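Local coordinates for DNA ligase D 3'-phosphoesterase domain-containing protein (Methanocella paludicola, PDB 5DMP) that probably acts as a phosphoesterase in non-homologous end joining, hydrolysing phosphate esters at the 3' ends of DNA breaks, at residues L22-V27 against G80-L85; L16-R21 against K35-D40; G104-F109 against R130-F135. One frame throughout, in Å; residues are numbered along the deposited sequence.

Interaction 1 (L22-V27 against G80-L85)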
loop_
_atom_site.group_PDB
_atom_site.type_symbol
_atom_site.label_atom_id
_atom_site.label_comp_id
_atom_site.label_asym_id
_atom_site.label_seq_id
_atom_site.Cartn_x
_atom_site.Cartn_y
_atom_site.Cartn_z
ATOM N N LEU A 22 4.705 -2.888 -3.122
ATOM C CA LEU A 22 4.477 -4.222 -3.572
ATOM C C LEU A 22 5.799 -4.737 -4.202
ATOM O O LEU A 22 6.383 -4.049 -5.083
ATOM C CB LEU A 22 3.426 -4.255 -4.729
ATOM C CG LEU A 22 2.014 -3.766 -4.322
ATOM C CD1 LEU A 22 1.185 -3.648 -5.612
ATOM C CD2 LEU A 22 1.394 -4.782 -3.346
ATOM N N GLU A 23 6.164 -5.951 -3.846
ATOM C CA GLU A 23 7.424 -6.540 -4.410
ATOM C C GLU A 23 7.261 -6.943 -5.854
ATOM O O GLU A 23 6.370 -7.768 -6.183
ATOM C CB GLU A 23 7.762 -7.734 -3.594
ATOM C CG GLU A 23 9.056 -8.413 -4.113
ATOM C CD GLU A 23 9.432 -9.666 -3.345
ATOM O OE1 GLU A 23 8.827 -10.009 -2.291
ATOM O OE2 GLU A 23 10.411 -10.300 -3.786
ATOM N N MET A 24 8.115 -6.392 -6.722
ATOM C CA MET A 24 8.273 -6.945 -8.077
ATOM C C MET A 24 9.645 -6.600 -8.659
ATOM O O MET A 24 10.261 -5.577 -8.269
ATOM C CB MET A 24 7.171 -6.445 -9.017
ATOM C CG MET A 24 6.870 -4.954 -9.020
ATOM S SD MET A 24 5.370 -4.441 -9.942
ATOM C CE MET A 24 4.113 -4.126 -8.699
ATOM N N GLY A 25 10.137 -7.463 -9.557
ATOM C CA GLY A 25 11.447 -7.228 -10.196
ATOM C C GLY A 25 12.573 -6.923 -9.211
ATOM O O GLY A 25 13.426 -6.051 -9.462
ATOM N N GLY A 26 12.532 -7.612 -8.080
ATOM C CA GLY A 26 13.534 -7.572 -7.037
ATOM C C GLY A 26 13.519 -6.365 -6.121
ATOM O O GLY A 26 14.431 -6.195 -5.376
ATOM N N VAL A 27 12.510 -5.502 -6.173
ATOM C CA VAL A 27 12.500 -4.316 -5.282
ATOM C C VAL A 27 11.048 -4.145 -4.764
ATOM O O VAL A 27 10.187 -4.875 -5.206
ATOM C CB VAL A 27 12.887 -3.010 -6.003
ATOM C CG1 VAL A 27 14.364 -3.071 -6.488
ATOM C CG2 VAL A 27 11.934 -2.669 -7.135
ATOM N N GLY A 80 2.115 -8.550 4.546
ATOM C CA GLY A 80 1.714 -9.899 4.160
ATOM C C GLY A 80 2.265 -10.115 2.756
ATOM O O GLY A 80 3.395 -9.746 2.446
ATOM N N THR A 81 1.455 -10.732 1.930
ATOM C CA THR A 81 1.841 -11.053 0.571
ATOM C C THR A 81 0.676 -10.650 -0.333
ATOM O O THR A 81 -0.328 -10.089 0.172
ATOM C CB THR A 81 2.096 -12.599 0.418
ATOM O OG1 THR A 81 0.932 -13.335 0.801
ATOM C CG2 THR A 81 3.276 -13.063 1.342
ATOM N N TYR A 82 0.789 -10.871 -1.641
ATOM C CA TYR A 82 -0.353 -10.601 -2.518
ATOM C C TYR A 82 -0.327 -11.572 -3.669
ATOM O O TYR A 82 0.706 -12.211 -3.913
ATOM C CB TYR A 82 -0.263 -9.128 -3.044
ATOM C CG TYR A 82 0.853 -8.890 -4.036
ATOM C CD1 TYR A 82 0.620 -9.031 -5.409
ATOM C CD2 TYR A 82 2.139 -8.475 -3.599
ATOM C CE1 TYR A 82 1.617 -8.776 -6.342
ATOM C CE2 TYR A 82 3.161 -8.249 -4.530
ATOM C CZ TYR A 82 2.913 -8.401 -5.858
ATOM O OH TYR A 82 3.918 -8.168 -6.740
ATOM N N ARG A 83 -1.440 -11.674 -4.380
ATOM C CA ARG A 83 -1.539 -12.523 -5.554
ATOM C C ARG A 83 -1.949 -11.607 -6.702
ATOM O O ARG A 83 -2.774 -10.691 -6.549
ATOM C CB ARG A 83 -2.654 -13.617 -5.398
ATOM C CG ARG A 83 -2.430 -14.568 -4.247
ATOM C CD ARG A 83 -3.505 -15.658 -4.238
ATOM N NE ARG A 83 -4.643 -15.391 -3.321
ATOM C CZ ARG A 83 -5.815 -15.102 -3.792
ATOM N NH1 ARG A 83 -5.971 -14.970 -5.131
ATOM N NH2 ARG A 83 -6.849 -14.973 -2.954
ATOM N N ASN A 84 -1.398 -11.881 -7.882
ATOM C CA ASN A 84 -1.699 -11.030 -9.026
ATOM C C ASN A 84 -2.981 -11.586 -9.700
ATOM O O ASN A 84 -2.926 -12.660 -10.316
ATOM C CB ASN A 84 -0.538 -11.145 -10.012
ATOM C CG ASN A 84 -0.847 -10.444 -11.328
ATOM O OD1 ASN A 84 -1.842 -9.704 -11.454
ATOM N ND2 ASN A 84 0.029 -10.641 -12.294
ATOM N N LEU A 85 -4.106 -10.856 -9.615
ATOM C CA LEU A 85 -5.370 -11.347 -10.179
ATOM C C LEU A 85 -5.313 -11.382 -11.713
ATOM O O LEU A 85 -6.100 -12.118 -12.339
ATOM C CB LEU A 85 -6.545 -10.471 -9.708
ATOM C CG LEU A 85 -6.799 -10.671 -8.196
ATOM C CD1 LEU A 85 -7.821 -9.694 -7.702
ATOM C CD2 LEU A 85 -7.218 -12.099 -7.916
#
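A buried tyrosine reaches across from one strand of the barrel to the end of another: the ring of Y82, near the end of strand 72-84, meets L22, E23 and M24 at the end of strand 16-24. The axes of segments 22-24 and 80-84 pass 8.1 Å apart at 61°, too far and too oblique for backbone pairing, so the side chain spans the distance. The hydroxyl of Y82 donates a short hydrogen bond to the main-chain carbonyl of E23, with OH 2.5 Å from O. That oxygen sits at the edge of the ring, near its plane, while the donor is tilted 32° from the carbonyl plane. Over one face lies L22, whose CD2 is 4.2 Å from the ring centroid in a CH-pi contact. Strands 16-24 and 72-84 both pair with strand 5-12 in a closed antiparallel barrel, and the tyrosine bridges these two neighbours of one strand. Tyrosine suits the place, its flat ring packing against leucine and its polar end serving a carbonyl. With CG between the backbone N and the carbonyl carbon (chi1 70°), the ring is directed at E23 and also touches V108, L110 and I97. The carboxylate of E23 is engaged elsewhere, accepting from H3 and from the backbone of I5. M24 to V27 form a type I' turn, whose positive phi angles suit G25 and G26.

Interaction 2 (L16-R21 against K35-D40). With VN4 (oxido(dioxo)vanadium), chain J.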
loop_
_atom_site.group_PDB
_atom_site.type_symbol
_atom_site.label_atom_id
_atom_site.label_comp_id
_atom_site.label_asym_id
_atom_site.label_seq_id
_atom_site.Cartn_x
_atom_site.Cartn_y
_atom_site.Cartn_z
ATOM N N LEU A 16 0.991 13.380 7.839
ATOM C CA LEU A 16 0.715 11.962 8.031
ATOM C C LEU A 16 0.335 11.339 6.660
ATOM O O LEU A 16 -0.533 11.873 5.967
ATOM C CB LEU A 16 -0.407 11.824 9.059
ATOM C CG LEU A 16 -0.722 10.461 9.666
ATOM C CD1 LEU A 16 -1.684 10.601 10.841
ATOM C CD2 LEU A 16 -1.315 9.561 8.607
ATOM N N HIS A 17 0.998 10.259 6.236
ATOM C CA HIS A 17 0.577 9.560 5.054
ATOM C C HIS A 17 0.919 8.062 5.143
ATOM O O HIS A 17 1.501 7.599 6.132
ATOM C CB HIS A 17 1.217 10.163 3.780
ATOM C CG HIS A 17 2.718 9.991 3.716
ATOM N ND1 HIS A 17 3.575 10.779 4.437
ATOM C CD2 HIS A 17 3.489 9.076 3.087
ATOM C CE1 HIS A 17 4.830 10.404 4.204
ATOM N NE2 HIS A 17 4.803 9.351 3.408
ATOM N N TYR A 18 0.484 7.299 4.156
ATOM C CA TYR A 18 0.721 5.860 4.189
ATOM C C TYR A 18 1.604 5.598 2.980
ATOM O O TYR A 18 1.546 6.347 1.990
ATOM C CB TYR A 18 -0.576 5.051 4.174
ATOM C CG TYR A 18 -1.375 5.248 5.450
ATOM C CD1 TYR A 18 -2.042 6.476 5.711
ATOM C CD2 TYR A 18 -1.517 4.203 6.370
ATOM C CE1 TYR A 18 -2.768 6.640 6.897
ATOM C CE2 TYR A 18 -2.249 4.347 7.565
ATOM C CZ TYR A 18 -2.868 5.577 7.811
ATOM O OH TYR A 18 -3.599 5.731 8.993
ATOM N N ASP A 19 2.498 4.629 3.078
ATOM C CA ASP A 19 3.284 4.228 1.907
ATOM C C ASP A 19 2.893 2.820 1.621
ATOM O O ASP A 19 3.089 1.906 2.454
ATOM C CB ASP A 19 4.770 4.281 2.228
ATOM C CG ASP A 19 5.227 5.705 2.449
ATOM O OD1 ASP A 19 5.059 6.450 1.464
ATOM O OD2 ASP A 19 5.681 6.042 3.568
ATOM N N LEU A 20 2.365 2.598 0.424
ATOM C CA LEU A 20 2.038 1.253 -0.005
ATOM C C LEU A 20 3.189 0.676 -0.858
ATOM O O LEU A 20 3.686 1.376 -1.746
ATOM C CB LEU A 20 0.796 1.301 -0.954
ATOM C CG LEU A 20 0.517 0.041 -1.743
ATOM C CD1 LEU A 20 0.000 -1.089 -0.772
ATOM C CD2 LEU A 20 -0.594 0.397 -2.746
ATOM N N ARG A 21 3.559 -0.596 -0.636
ATOM C CA ARG A 21 4.656 -1.144 -1.503
ATOM C C ARG A 21 4.353 -2.554 -1.897
ATOM O O ARG A 21 3.759 -3.358 -1.140
ATOM C CB ARG A 21 6.036 -1.111 -0.713
ATOM C CG ARG A 21 6.204 0.069 0.183
ATOM C CD ARG A 21 7.698 0.050 0.775
ATOM N NE ARG A 21 7.804 1.101 1.758
ATOM C CZ ARG A 21 8.046 2.385 1.526
ATOM N NH1 ARG A 21 8.240 2.857 0.281
ATOM N NH2 ARG A 21 8.085 3.209 2.511
ATOM N N LYS A 35 -4.227 9.463 2.419
ATOM C CA LYS A 35 -5.265 9.150 3.441
ATOM C C LYS A 35 -5.313 7.643 3.745
ATOM O O LYS A 35 -6.148 7.138 4.534
ATOM C CB LYS A 35 -6.662 9.554 2.932
ATOM C CG LYS A 35 -6.865 11.068 2.705
ATOM C CD LYS A 35 -8.361 11.438 2.725
ATOM C CE LYS A 35 -8.966 11.164 4.118
ATOM N NZ LYS A 35 -10.414 10.734 4.242
ATOM N N GLY A 36 -4.382 6.910 3.168
ATOM C CA GLY A 36 -4.390 5.446 3.458
ATOM C C GLY A 36 -5.459 4.665 2.689
ATOM O O GLY A 36 -6.274 5.264 1.912
ATOM N N PRO A 37 -5.467 3.316 2.830
ATOM C CA PRO A 37 -6.385 2.493 2.071
ATOM C C PRO A 37 -7.801 2.715 2.599
ATOM O O PRO A 37 -7.959 3.140 3.770
ATOM C CB PRO A 37 -5.957 1.063 2.405
ATOM C CG PRO A 37 -5.241 1.168 3.719
ATOM C CD PRO A 37 -4.547 2.510 3.696
ATOM N N SER A 38 -8.770 2.469 1.736
ATOM C CA SER A 38 -10.154 2.425 2.202
ATOM C C SER A 38 -10.701 1.042 1.879
ATOM O O SER A 38 -10.398 0.459 0.810
ATOM C CB SER A 38 -10.979 3.570 1.551
ATOM O OG SER A 38 -12.368 3.394 1.851
ATOM N N LEU A 39 -11.559 0.507 2.775
ATOM C CA LEU A 39 -12.241 -0.775 2.514
ATOM C C LEU A 39 -13.417 -0.613 1.582
ATOM O O LEU A 39 -13.968 -1.616 1.097
ATOM C CB LEU A 39 -12.790 -1.355 3.862
ATOM C CG LEU A 39 -11.715 -1.581 4.918
ATOM C CD1 LEU A 39 -12.316 -2.073 6.266
ATOM C CD2 LEU A 39 -10.699 -2.587 4.370
ATOM N N ASP A 40 -13.836 0.650 1.333
ATOM C CA ASP A 40 -15.058 0.933 0.534
ATOM C C ASP A 40 -14.692 1.077 -0.944
ATOM O O ASP A 40 -13.906 1.955 -1.257
ATOM C CB ASP A 40 -15.648 2.256 1.051
ATOM C CG ASP A 40 -16.962 2.627 0.377
ATOM O OD1 ASP A 40 -17.310 2.098 -0.695
ATOM O OD2 ASP A 40 -17.666 3.454 0.985
HETATM V V VN4 J . 10.197 6.118 2.944
HETATM O O1 VN4 J . 12.076 5.963 2.587
HETATM O O2 VN4 J . 9.920 5.729 4.817
HETATM O O3 VN4 J . 8.962 6.579 1.579
#
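Segment 16-21 of strand 16-24 and the irregular loop 35-40 come closest at Y18 and G36, whose CA atoms lie 5.2 Å apart, with no hydrogen bond across. G36 has phi 78° and psi 176°, where a side chain would be jammed against the carbonyl of K35 and driven into the tyrosine, so glycine fits. Its CA approaches Y18 CD1 to 3.4 Å, obliquely to the ring, and P37 CD stands 4.4 Å from Y18 CD2. With CG anti to the carbonyl carbon, beside the backbone N (chi1 -67°), the Y18 ring is laid against G36; it also meets W77 edge-to-face. Were Y18 replaced by an alanine, a gap would probably open over G36 and P37 and W77 would lose its edge-to-face partner. Strand alternation sends D19 and R21 the other way. The extended R21 brings NH2 only near the bound vanadium group, 3.6 Å from its O3, which lies at the guanidinium edge. The D19 OD2 to R21 NH2 pair, at 3.9 Å, is a long ion pair without a directed N-H; D19 OD2 also accepts from H11. The ligand's hydrogen bonds come from H53 NE2 and Y57 OH, consistent with vanadate mimicking phosphate in a phosphoesterase active site.

Interaction 3 (G104-F109 against R130-F135)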
loop_
_atom_site.group_PDB
_atom_site.type_symbol
_atom_site.label_atom_id
_atom_site.label_comp_id
_atom_site.label_asym_id
_atom_site.label_seq_id
_atom_site.Cartn_x
_atom_site.Cartn_y
_atom_site.Cartn_z
ATOM N N GLY A 104 0.008 0.230 -16.335
ATOM C CA GLY A 104 -0.732 1.186 -15.468
ATOM C C GLY A 104 -2.065 0.615 -14.958
ATOM O O GLY A 104 -2.998 1.381 -14.640
ATOM N N LYS A 105 -2.161 -0.723 -14.890
ATOM C CA LYS A 105 -3.363 -1.365 -14.354
ATOM C C LYS A 105 -3.003 -2.597 -13.534
ATOM O O LYS A 105 -2.700 -3.677 -14.063
ATOM C CB LYS A 105 -4.353 -1.731 -15.500
ATOM C CG LYS A 105 -5.610 -2.471 -15.031
ATOM C CD LYS A 105 -6.507 -2.612 -16.272
ATOM C CE LYS A 105 -7.703 -3.483 -16.014
ATOM N NZ LYS A 105 -8.455 -3.524 -17.303
ATOM N N ILE A 106 -3.015 -2.434 -12.209
ATOM C CA ILE A 106 -2.615 -3.532 -11.349
ATOM C C ILE A 106 -3.872 -3.951 -10.566
ATOM O O ILE A 106 -4.560 -3.084 -9.968
ATOM C CB ILE A 106 -1.537 -3.021 -10.327
ATOM C CG1 ILE A 106 -0.203 -2.659 -11.056
ATOM C CG2 ILE A 106 -1.305 -4.040 -9.195
ATOM C CD1 ILE A 106 0.781 -1.837 -10.180
ATOM N N GLU A 107 -4.172 -5.240 -10.610
ATOM C CA GLU A 107 -5.282 -5.811 -9.776
ATOM C C GLU A 107 -4.748 -6.958 -8.980
ATOM O O GLU A 107 -4.292 -7.958 -9.569
ATOM C CB GLU A 107 -6.435 -6.283 -10.688
ATOM C CG GLU A 107 -6.928 -5.083 -11.506
ATOM C CD GLU A 107 -7.967 -5.414 -12.586
ATOM O OE1 GLU A 107 -7.979 -6.559 -13.091
ATOM O OE2 GLU A 107 -8.812 -4.522 -12.894
ATOM N N VAL A 108 -4.790 -6.834 -7.632
ATOM C CA VAL A 108 -4.144 -7.831 -6.778
ATOM C C VAL A 108 -5.077 -8.216 -5.616
ATOM O O VAL A 108 -5.988 -7.415 -5.220
ATOM C CB VAL A 108 -2.834 -7.253 -6.175
ATOM C CG1 VAL A 108 -1.735 -7.223 -7.294
ATOM C CG2 VAL A 108 -3.012 -5.851 -5.509
ATOM N N PHE A 109 -4.858 -9.407 -5.085
ATOM C CA PHE A 109 -5.550 -9.808 -3.895
ATOM C C PHE A 109 -4.533 -9.614 -2.753
ATOM O O PHE A 109 -3.505 -10.309 -2.726
ATOM C CB PHE A 109 -5.942 -11.270 -3.965
ATOM C CG PHE A 109 -6.892 -11.648 -2.844
ATOM C CD1 PHE A 109 -6.376 -11.942 -1.557
ATOM C CD2 PHE A 109 -8.296 -11.632 -3.052
ATOM C CE1 PHE A 109 -7.243 -12.246 -0.484
ATOM C CE2 PHE A 109 -9.157 -11.977 -2.005
ATOM C CZ PHE A 109 -8.643 -12.229 -0.717
ATOM N N ARG A 130 2.159 12.559 -10.682
ATOM C CA ARG A 130 2.006 11.269 -11.434
ATOM C C ARG A 130 1.035 10.298 -10.745
ATOM O O ARG A 130 1.307 9.066 -10.656
ATOM C CB ARG A 130 3.330 10.524 -11.601
ATOM C CG ARG A 130 4.411 11.140 -12.464
ATOM C CD ARG A 130 5.549 10.123 -12.599
ATOM N NE ARG A 130 6.651 10.642 -13.425
ATOM C CZ ARG A 130 6.721 10.576 -14.760
ATOM N NH1 ARG A 130 5.749 9.996 -15.481
ATOM N NH2 ARG A 130 7.774 11.104 -15.380
ATOM N N GLY A 131 -0.060 10.847 -10.236
ATOM C CA GLY A 131 -1.048 10.069 -9.544
ATOM C C GLY A 131 -1.495 8.754 -10.170
ATOM O O GLY A 131 -1.616 8.579 -11.399
ATOM N N TRP A 132 -1.760 7.802 -9.288
ATOM C CA TRP A 132 -2.514 6.605 -9.638
ATOM C C TRP A 132 -3.696 6.651 -8.714
ATOM O O TRP A 132 -3.700 7.374 -7.743
ATOM C CB TRP A 132 -1.700 5.355 -9.273
ATOM C CG TRP A 132 -0.466 5.070 -10.102
ATOM C CD1 TRP A 132 0.566 5.907 -10.359
ATOM C CD2 TRP A 132 -0.154 3.824 -10.714
ATOM N NE1 TRP A 132 1.511 5.266 -11.165
ATOM C CE2 TRP A 132 1.111 3.969 -11.362
ATOM C CE3 TRP A 132 -0.843 2.597 -10.801
ATOM C CZ2 TRP A 132 1.723 2.917 -12.073
ATOM C CZ3 TRP A 132 -0.258 1.519 -11.517
ATOM C CH2 TRP A 132 1.024 1.693 -12.162
ATOM N N LEU A 133 -4.726 5.883 -9.063
ATOM C CA LEU A 133 -5.915 5.769 -8.221
ATOM C C LEU A 133 -5.711 4.404 -7.508
ATOM O O LEU A 133 -5.299 3.448 -8.149
ATOM C CB LEU A 133 -7.135 5.585 -9.119
ATOM C CG LEU A 133 -7.466 6.783 -10.038
ATOM C CD1 LEU A 133 -8.695 6.396 -10.860
ATOM C CD2 LEU A 133 -7.657 7.979 -9.119
ATOM N N PHE A 134 -6.025 4.339 -6.211
ATOM C CA PHE A 134 -5.887 3.111 -5.457
ATOM C C PHE A 134 -7.281 2.848 -4.841
ATOM O O PHE A 134 -7.798 3.700 -4.110
ATOM C CB PHE A 134 -4.866 3.351 -4.322
ATOM C CG PHE A 134 -4.754 2.234 -3.297
ATOM C CD1 PHE A 134 -4.643 0.893 -3.674
ATOM C CD2 PHE A 134 -4.640 2.561 -1.944
ATOM C CE1 PHE A 134 -4.479 -0.118 -2.719
ATOM C CE2 PHE A 134 -4.465 1.577 -0.978
ATOM C CZ PHE A 134 -4.391 0.214 -1.361
ATOM N N PHE A 135 -7.870 1.713 -5.144
ATOM C CA PHE A 135 -9.209 1.476 -4.538
ATOM C C PHE A 135 -9.480 -0.009 -4.312
ATOM O O PHE A 135 -8.996 -0.893 -5.026
ATOM C CB PHE A 135 -10.351 2.182 -5.394
ATOM C CG PHE A 135 -10.338 1.796 -6.807
ATOM C CD1 PHE A 135 -11.084 0.677 -7.253
ATOM C CD2 PHE A 135 -9.572 2.534 -7.756
ATOM C CE1 PHE A 135 -11.085 0.304 -8.603
ATOM C CE2 PHE A 135 -9.576 2.150 -9.099
ATOM C CZ PHE A 135 -10.315 1.049 -9.536
#
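The interior of the closed antiparallel beta barrel is filled here by the indole of W132, which projects from strand 132-136 toward the start of strand 105-111. Both strands flank and pair with strand 118-123, so this is a contact between second neighbours in the barrel wall, carried by side chains and the bare glycine backbone with no hydrogen bond across. The facing CA atoms of G104 and W132 are 8.2 Å apart, a span that suits a large, flat residue. W132 sets the six-membered end of its ring system against G104 and I106. CD1 of I106 touches CZ3 of W132 at 3.8 Å, and the two side chains cross at about a right angle. CG1 of I106 lies anti to the carbonyl carbon (chi1 -68°), and chi2 of 166° stretches CD1 out toward the indole; a beta-branched, apolar residue of restricted rotation presents its methyl to the ring. I106 also rests on I97, S100 and Y101 of helix 97-103, which covers this part of the barrel, and Y101 meets the indole as well. On another strand W31 packs edge-to-face with W132. G104 ends that helix in a Schellman motif, where its positive phi of 78° suits glycine. W132 CH2 lies 3.8 Å from G104 CA, and W132 CZ3 lies 4.0 Å from G104 C.

All three contacts belong to one antiparallel barrel. Interactions 1 and 2 share strand 16-24, using its end and its earlier part, with centres about 17 Å apart; along the chain their segments alternate. Interaction 3 follows both in sequence, its centre about 13 Å from that of interaction 1 and 12 Å from that of interaction 2. It joins interaction 1 through neighbouring strands 72-84 and 105-111, where F109 N approaches R83 O to 2.9 Å, probably a hydrogen bond. It meets interaction 2 where F134 packs against L20 and P37. Strand 16-24 therefore contributes to the interior packing on one side and carries pocket residues D19 and R21 on the other.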